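PDB 4Q6V: penicillin-binding protein activator LpoB from Salmonella enterica subsp. enterica serovar Typhimurium, which probably regulates peptidoglycan synthesis from the outer membrane as a lipoprotein activator that penicillin-binding protein 1B needs for its function. Local coordinates for residues E43-E46 and T47-A51; M68-Q72 and L73-P77; K86-G89 and I90-V94. All coordinates share one frame; numbering follows the deposited sequence.

Interaction 1: residues E43-E46 and T47-A51; sequences EATE and TLRNA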
loop_
_atom_site.group_PDB
_atom_site.type_symbol
_atom_site.label_atom_id
_atom_site.label_comp_id
_atom_site.label_asym_id
_atom_site.label_seq_id
_atom_site.Cartn_x
_atom_site.Cartn_y
_atom_site.Cartn_z
ATOM N N GLU A 43 9.919 -7.174 -1.960
ATOM C CA GLU A 43 10.812 -6.301 -2.727
ATOM C C GLU A 43 10.093 -5.160 -3.444
ATOM O O GLU A 43 10.606 -4.057 -3.602
ATOM C CB GLU A 43 11.611 -7.116 -3.737
ATOM C CG GLU A 43 12.745 -6.358 -4.418
ATOM C CD GLU A 43 13.415 -7.162 -5.520
ATOM O OE1 GLU A 43 12.705 -7.894 -6.277
ATOM O OE2 GLU A 43 14.669 -7.030 -5.631
ATOM N N ALA A 44 8.886 -5.446 -3.909
ATOM C CA ALA A 44 8.018 -4.435 -4.504
ATOM C C ALA A 44 7.477 -3.510 -3.421
ATOM O O ALA A 44 7.355 -2.319 -3.658
ATOM C CB ALA A 44 6.852 -5.110 -5.218
ATOM N N THR A 45 7.197 -4.074 -2.241
ATOM C CA THR A 45 6.612 -3.350 -1.111
ATOM C C THR A 45 7.633 -2.405 -0.498
ATOM O O THR A 45 7.267 -1.287 -0.169
ATOM C CB THR A 45 6.103 -4.331 -0.044
ATOM O OG1 THR A 45 5.185 -5.271 -0.619
ATOM C CG2 THR A 45 5.399 -3.572 1.083
ATOM N N GLU A 46 8.883 -2.848 -0.374
ATOM C CA GLU A 46 10.004 -1.986 0.058
ATOM C C GLU A 46 10.208 -0.796 -0.848
ATOM O O GLU A 46 10.353 0.345 -0.399
ATOM C CB GLU A 46 11.313 -2.749 0.207
ATOM C CG GLU A 46 11.438 -3.493 1.534
ATOM C CD GLU A 46 11.568 -2.559 2.743
ATOM O OE1 GLU A 46 12.328 -1.568 2.652
ATOM O OE2 GLU A 46 10.922 -2.767 3.805
ATOM N N THR A 47 10.181 -1.046 -2.152
ATOM C CA THR A 47 10.280 0.050 -3.110
ATOM C C THR A 47 9.195 1.100 -2.859
ATOM O O THR A 47 9.432 2.295 -2.907
ATOM C CB THR A 47 10.219 -0.488 -4.563
ATOM O OG1 THR A 47 11.366 -1.311 -4.799
ATOM C CG2 THR A 47 10.214 0.624 -5.596
ATOM N N LEU A 48 7.977 0.618 -2.647
ATOM C CA LEU A 48 6.821 1.439 -2.504
ATOM C C LEU A 48 6.975 2.290 -1.242
ATOM O O LEU A 48 6.705 3.501 -1.262
ATOM C CB LEU A 48 5.537 0.566 -2.388
ATOM C CG LEU A 48 4.226 1.386 -2.354
ATOM C CD1 LEU A 48 4.148 2.402 -3.454
ATOM C CD2 LEU A 48 3.016 0.454 -2.354
ATOM N N ARG A 49 7.358 1.648 -0.152
ATOM C CA ARG A 49 7.496 2.300 1.156
ATOM C C ARG A 49 8.534 3.423 1.019
ATOM O O ARG A 49 8.385 4.533 1.572
ATOM C CB ARG A 49 7.863 1.290 2.221
ATOM C CG ARG A 49 6.737 0.367 2.679
ATOM C CD ARG A 49 7.256 -0.692 3.642
ATOM N NE ARG A 49 7.871 -0.068 4.793
ATOM C CZ ARG A 49 7.290 0.192 5.966
ATOM N NH1 ARG A 49 6.050 -0.168 6.200
ATOM N NH2 ARG A 49 7.965 0.804 6.933
ATOM N N ASN A 50 9.575 3.156 0.221
ATOM C CA ASN A 50 10.607 4.176 -0.015
ATOM C C ASN A 50 10.108 5.370 -0.775
ATOM O O ASN A 50 10.283 6.502 -0.335
ATOM C CB ASN A 50 11.824 3.535 -0.664
ATOM C CG ASN A 50 12.582 2.641 0.299
ATOM O OD1 ASN A 50 12.956 1.517 -0.031
ATOM N ND2 ASN A 50 12.811 3.129 1.504
ATOM N N ALA A 51 9.426 5.105 -1.885
ATOM C CA ALA A 51 8.799 6.159 -2.666
ATOM C C ALA A 51 7.862 7.032 -1.807
ATOM O O ALA A 51 7.788 8.246 -2.003
ATOM C CB ALA A 51 8.028 5.614 -3.859
#
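Two successive turns of helix 41-54, the crossover helix of the beta-alpha-beta unit formed with strands 25-35 and 59-60 in the C-terminal domain of LpoB, meet where residues 43-46 run into 47-51. Along the backbone, Leu48 N bonds to Ala44 O at 3.2 Å, Arg49 N to Thr45 O at 2.9 Å and Asn50 N to Glu46 O at 3.0 Å, the regular i to i+4 ladder of an alpha-helix. The rung before them is different: Thr47 N reaches Glu43 O only weakly, at 3.4 Å, and the Thr47 hydroxyl takes up the same carbonyl, OG1 lying 3.1 Å from Glu43 O and nearly on the line of the C=O bond (angle 162°). With chi1 at -64°, OG1 stands beside its own backbone N, facing the N-terminal turn, where it donates to the carbonyl one turn earlier. Arg49 begins the same way but lays its aliphatic part over the previous turn, CG 3.3 Å from Thr45 O, before bending at chi3. Glu46 also folds, at chi2, and passes the arginine at a slant, its carboxylate plane 32° from that of the guanidinium. Its OE2 comes to 4.2 Å from Arg49 NE, well out of the guanidinium plane, so the opposite charges are near each other without an N-H directed at the carboxylate; any attraction is probably modest. The firm polar partner of the guanidinium is Val61 O, bonded by NH1. Thr45 OG1 is likewise engaged outside these turns, with Ala41 O and Val31 N. Ala44, Thr45, Leu48 and Arg49 pack on strand 25-35 through Val31, Ser30 and Val28, while Ala44 and Thr47 also meet Trp3 of helix 3-15, which places this helix against both elements.

Interaction 2: residues M68-Q72 and L73-P77; sequences MAKQQ and LGLSP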
loop_
_atom_site.group_PDB
_atom_site.type_symbol
_atom_site.label_atom_id
_atom_site.label_comp_id
_atom_site.label_asym_id
_atom_site.label_seq_id
_atom_site.Cartn_x
_atom_site.Cartn_y
_atom_site.Cartn_z
HETATM N N MSE A 68 2.366 -6.594 15.846
HETATM C CA MSE A 68 1.733 -6.396 17.153
HETATM C C MSE A 68 0.250 -6.136 17.068
HETATM O O MSE A 68 -0.525 -6.706 17.849
HETATM C CB MSE A 68 2.332 -5.184 17.851
HETATM C CG MSE A 68 3.841 -5.198 17.963
HETATM SE SE MSE A 68 4.369 -6.709 19.094
HETATM C CE MSE A 68 6.002 -7.155 18.057
ATOM N N ALA A 69 -0.166 -5.228 16.171
ATOM C CA ALA A 69 -1.562 -4.915 15.996
ATOM C C ALA A 69 -2.396 -6.127 15.579
ATOM O O ALA A 69 -3.466 -6.387 16.180
ATOM C CB ALA A 69 -1.757 -3.783 15.009
ATOM N N LYS A 70 -1.864 -6.911 14.626
ATOM C CA LYS A 70 -2.505 -8.183 14.265
ATOM C C LYS A 70 -2.740 -9.092 15.438
ATOM O O LYS A 70 -3.767 -9.719 15.600
ATOM C CB LYS A 70 -1.723 -8.889 13.168
ATOM C CG LYS A 70 -1.812 -8.226 11.786
ATOM C CD LYS A 70 -1.259 -9.075 10.662
ATOM C CE LYS A 70 0.257 -8.991 10.629
ATOM N NZ LYS A 70 0.792 -9.678 9.422
ATOM N N GLN A 71 -1.746 -9.180 16.301
ATOM C CA GLN A 71 -1.807 -10.070 17.432
ATOM C C GLN A 71 -2.852 -9.541 18.459
ATOM O O GLN A 71 -3.638 -10.315 19.008
ATOM C CB GLN A 71 -0.427 -10.152 18.066
ATOM C CG GLN A 71 -0.429 -10.929 19.365
ATOM C CD GLN A 71 0.938 -11.013 19.982
ATOM O OE1 GLN A 71 1.554 -9.974 20.298
ATOM N NE2 GLN A 71 1.419 -12.251 20.165
ATOM N N GLN A 72 -2.888 -8.229 18.681
ATOM C CA GLN A 72 -3.912 -7.638 19.547
ATOM C C GLN A 72 -5.351 -7.809 19.051
ATOM O O GLN A 72 -6.294 -7.752 19.866
ATOM C CB GLN A 72 -3.619 -6.178 19.802
ATOM C CG GLN A 72 -2.268 -5.907 20.402
ATOM C CD GLN A 72 -1.844 -4.465 20.213
ATOM O OE1 GLN A 72 -2.543 -3.675 19.578
ATOM N NE2 GLN A 72 -0.673 -4.149 20.743
ATOM N N LEU A 73 -5.537 -8.046 17.744
ATOM C CA LEU A 73 -6.847 -8.214 17.153
ATOM C C LEU A 73 -7.216 -9.686 16.901
ATOM O O LEU A 73 -8.308 -9.962 16.394
ATOM C CB LEU A 73 -6.937 -7.408 15.846
ATOM C CG LEU A 73 -7.456 -5.975 16.045
ATOM C CD1 LEU A 73 -6.542 -5.136 16.927
ATOM C CD2 LEU A 73 -7.636 -5.322 14.684
ATOM N N GLY A 74 -6.332 -10.615 17.242
ATOM C CA GLY A 74 -6.553 -12.059 17.153
ATOM C C GLY A 74 -6.417 -12.599 15.738
ATOM O O GLY A 74 -6.939 -13.666 15.398
ATOM N N LEU A 75 -5.773 -11.831 14.868
ATOM C CA LEU A 75 -5.564 -12.235 13.476
ATOM C C LEU A 75 -4.354 -13.173 13.455
ATOM O O LEU A 75 -3.508 -13.142 14.318
ATOM C CB LEU A 75 -5.369 -11.050 12.537
ATOM C CG LEU A 75 -6.527 -10.054 12.480
ATOM C CD1 LEU A 75 -6.214 -8.936 11.508
ATOM C CD2 LEU A 75 -7.807 -10.801 12.112
ATOM N N SER A 76 -4.300 -14.048 12.465
ATOM C CA SER A 76 -3.140 -14.884 12.229
ATOM C C SER A 76 -1.930 -13.975 11.959
ATOM O O SER A 76 -2.040 -12.916 11.362
ATOM C CB SER A 76 -3.406 -15.798 11.051
ATOM O OG SER A 76 -2.214 -16.302 10.552
ATOM N N PRO A 77 -0.783 -14.354 12.478
ATOM C CA PRO A 77 0.457 -13.580 12.375
ATOM C C PRO A 77 0.861 -13.244 10.934
ATOM O O PRO A 77 1.504 -12.238 10.727
ATOM C CB PRO A 77 1.496 -14.592 12.926
ATOM C CG PRO A 77 0.754 -15.390 13.894
ATOM C CD PRO A 77 -0.585 -15.586 13.293
#
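A Schellman motif ends helix 63-72 at the surface of the domain, and a lysine side chain stretches from the last turn to the loop that follows. Gly74, with its positive phi of 78°, is where the chain leaves the helix. The carbonyl of Lys70 is the centre of the cap: Leu75 N donates to Lys70 O at 3.0 Å, tilted only moderately from the carbonyl plane, while Leu73 N approaches the same Lys70 O at 3.2 Å from the other face, high above that plane. Next to them, Gly74 N bonds to Gln71 O at 3.2 Å, again from above the plane, and a weak bond links Leu73 N to Ala69 O. Leu73 then turns its side chain back along the helix, bringing CD1 to 3.4 Å from Ala69 O. Leu75 instead lies beside the lysine, CB of Leu75 standing 4.3 Å from CB of Lys70, a loose contact at the base of the two side chains. Lys70 runs on past the cap: CD passes 4.0 Å from Ser76 O, and the bend at chi3 (-79°) turns the chain beyond it so that NZ lies 3.0 Å from Pro77 O, to which it donates from above the carbonyl plane. The amine also bonds to Asp79 O farther along the loop, and Leu73 touches Ile90 and Asn93 of helix 84-94. One residue thus serves the turn twice, its backbone oxygen gripped by two N-H groups and its ammonium bound to two loop carbonyls. Because those acceptors are neutral main-chain oxygens, the lysine's hold on the loop is probably charge-assisted hydrogen bonding, and it ties the conformation of the loop to the end of the helix.

Interaction 3: residues K86-G89 and I90-V94; sequences KAIG and IARNV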
loop_
_atom_site.group_PDB
_atom_site.type_symbol
_atom_site.label_atom_id
_atom_site.label_comp_id
_atom_site.label_asym_id
_atom_site.label_seq_id
_atom_site.Cartn_x
_atom_site.Cartn_y
_atom_site.Cartn_z
ATOM N N LYS A 86 -10.420 -5.763 7.920
ATOM C CA LYS A 86 -9.183 -6.072 8.651
ATOM C C LYS A 86 -8.194 -4.905 8.570
ATOM O O LYS A 86 -7.533 -4.577 9.528
ATOM C CB LYS A 86 -8.522 -7.326 8.100
ATOM C CG LYS A 86 -9.205 -8.624 8.509
ATOM C CD LYS A 86 -8.482 -9.814 7.899
ATOM C CE LYS A 86 -9.303 -11.095 8.024
ATOM N NZ LYS A 86 -8.508 -12.258 7.548
ATOM N N ALA A 87 -8.119 -4.252 7.421
ATOM C CA ALA A 87 -7.189 -3.148 7.218
ATOM C C ALA A 87 -7.580 -1.944 8.060
ATOM O O ALA A 87 -6.741 -1.305 8.685
ATOM C CB ALA A 87 -7.088 -2.799 5.747
ATOM N N ILE A 88 -8.859 -1.657 8.140
ATOM C CA ILE A 88 -9.352 -0.552 8.944
ATOM C C ILE A 88 -9.252 -0.866 10.445
ATOM O O ILE A 88 -8.944 0.027 11.264
ATOM C CB ILE A 88 -10.812 -0.204 8.608
ATOM C CG1 ILE A 88 -10.885 0.287 7.180
ATOM C CG2 ILE A 88 -11.328 0.918 9.486
ATOM C CD1 ILE A 88 -12.281 0.362 6.625
ATOM N N GLY A 89 -9.581 -2.111 10.798
ATOM C CA GLY A 89 -9.399 -2.584 12.172
ATOM C C GLY A 89 -7.971 -2.352 12.626
ATOM O O GLY A 89 -7.754 -1.853 13.725
ATOM N N ILE A 90 -6.999 -2.656 11.770
ATOM C CA ILE A 90 -5.601 -2.498 12.084
ATOM C C ILE A 90 -5.208 -1.025 12.074
ATOM O O ILE A 90 -4.531 -0.545 12.970
ATOM C CB ILE A 90 -4.691 -3.324 11.130
ATOM C CG1 ILE A 90 -4.909 -4.829 11.279
ATOM C CG2 ILE A 90 -3.214 -3.042 11.389
ATOM C CD1 ILE A 90 -4.524 -5.374 12.620
ATOM N N ALA A 91 -5.664 -0.278 11.070
ATOM C CA ALA A 91 -5.341 1.132 10.910
ATOM C C ALA A 91 -5.733 1.879 12.148
ATOM O O ALA A 91 -4.990 2.755 12.629
ATOM C CB ALA A 91 -6.059 1.672 9.695
ATOM N N ARG A 92 -6.883 1.538 12.732
ATOM C CA ARG A 92 -7.376 2.272 13.924
ATOM C C ARG A 92 -6.538 2.039 15.172
ATOM O O ARG A 92 -6.262 2.989 15.928
ATOM C CB ARG A 92 -8.839 1.934 14.186
ATOM C CG ARG A 92 -9.777 2.410 13.078
ATOM C CD ARG A 92 -11.194 2.656 13.601
ATOM N NE ARG A 92 -12.028 3.403 12.644
ATOM C CZ ARG A 92 -12.967 2.857 11.872
ATOM N NH1 ARG A 92 -13.249 1.552 11.913
ATOM N NH2 ARG A 92 -13.651 3.632 11.038
ATOM N N ASN A 93 -6.091 0.793 15.353
ATOM C CA ASN A 93 -5.192 0.471 16.447
ATOM C C ASN A 93 -3.877 1.197 16.382
ATOM O O ASN A 93 -3.389 1.577 17.434
ATOM C CB ASN A 93 -4.946 -1.043 16.549
ATOM C CG ASN A 93 -5.666 -1.689 17.724
ATOM O OD1 ASN A 93 -5.184 -2.665 18.315
ATOM N ND2 ASN A 93 -6.830 -1.141 18.086
ATOM N N VAL A 94 -3.319 1.386 15.183
ATOM C CA VAL A 94 -1.968 1.945 15.004
ATOM C C VAL A 94 -1.924 3.447 14.764
ATOM O O VAL A 94 -0.837 4.035 14.631
ATOM C CB VAL A 94 -1.207 1.243 13.853
ATOM C CG1 VAL A 94 -1.041 -0.229 14.201
ATOM C CG2 VAL A 94 -1.896 1.412 12.478
#
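Over one face of the Arg92 guanidinium, toward its rim, sits the CG2 methyl of Ile88, one turn earlier on helix 84-94. CG2 is 3.2 Å from Arg92 NH1, close packing of a methyl on a flat cation, and the two side chains lie alongside each other pointing the same way. The placement follows from Ile88 chi1 (-64°), which sets CG2 opposite the backbone N, and from an arginine extended from CG to NE that carries the guanidinium out alongside Ile88, where chi4 (103°) turns one face to the methyl. Nearer the backbone, Arg92 CG passes 3.1 Å from Ile88 O, the oxygen that also accepts from Arg92 N at 2.9 Å. This pair packs closely although it lies on the solvent side, Arg92 exposed and Ile88 partly so. On the buried side the side chains are those of Ala87, Ile90 and Ala91: Ala91 N donates to Ala87 O at 2.8 Å while Ala91 CB lies 3.2 Å from that same oxygen, and Ile90 packs CG1 3.2 Å from Lys86 O, its own N bonded to this carbonyl. Lys86 leads its end away to a salt bridge with Asp79. Ala87 and Ala91 face strand 98-106 through Tyr101 and Val99, whereas Ile90 turns to Leu66 and Ala69, so helix 84-94 touches both that strand and helix 63-72.

In the fold
From the N terminus the three contacts follow in series, none nested in or crossing another, and each is local within one continuous stretch: two lie inside a helix, and interaction 2 joins a helix end to its loop. Interaction 1 lies in the crossover helix between strands 25-35 and 59-60. In the loop after interaction 2, Asp79 holds Lys70 by its main-chain oxygen and Lys86 of interaction 3 by its carboxylate. Interactions 2 and 3 touch, with Leu73 CD2 3.6 Å from Gly89 O, and helices 63-72 and 84-94, successive in the chain, pack on each other. Interaction 1 stands apart, its centre about 21 Å from that of interaction 3 and across the middle of the chain.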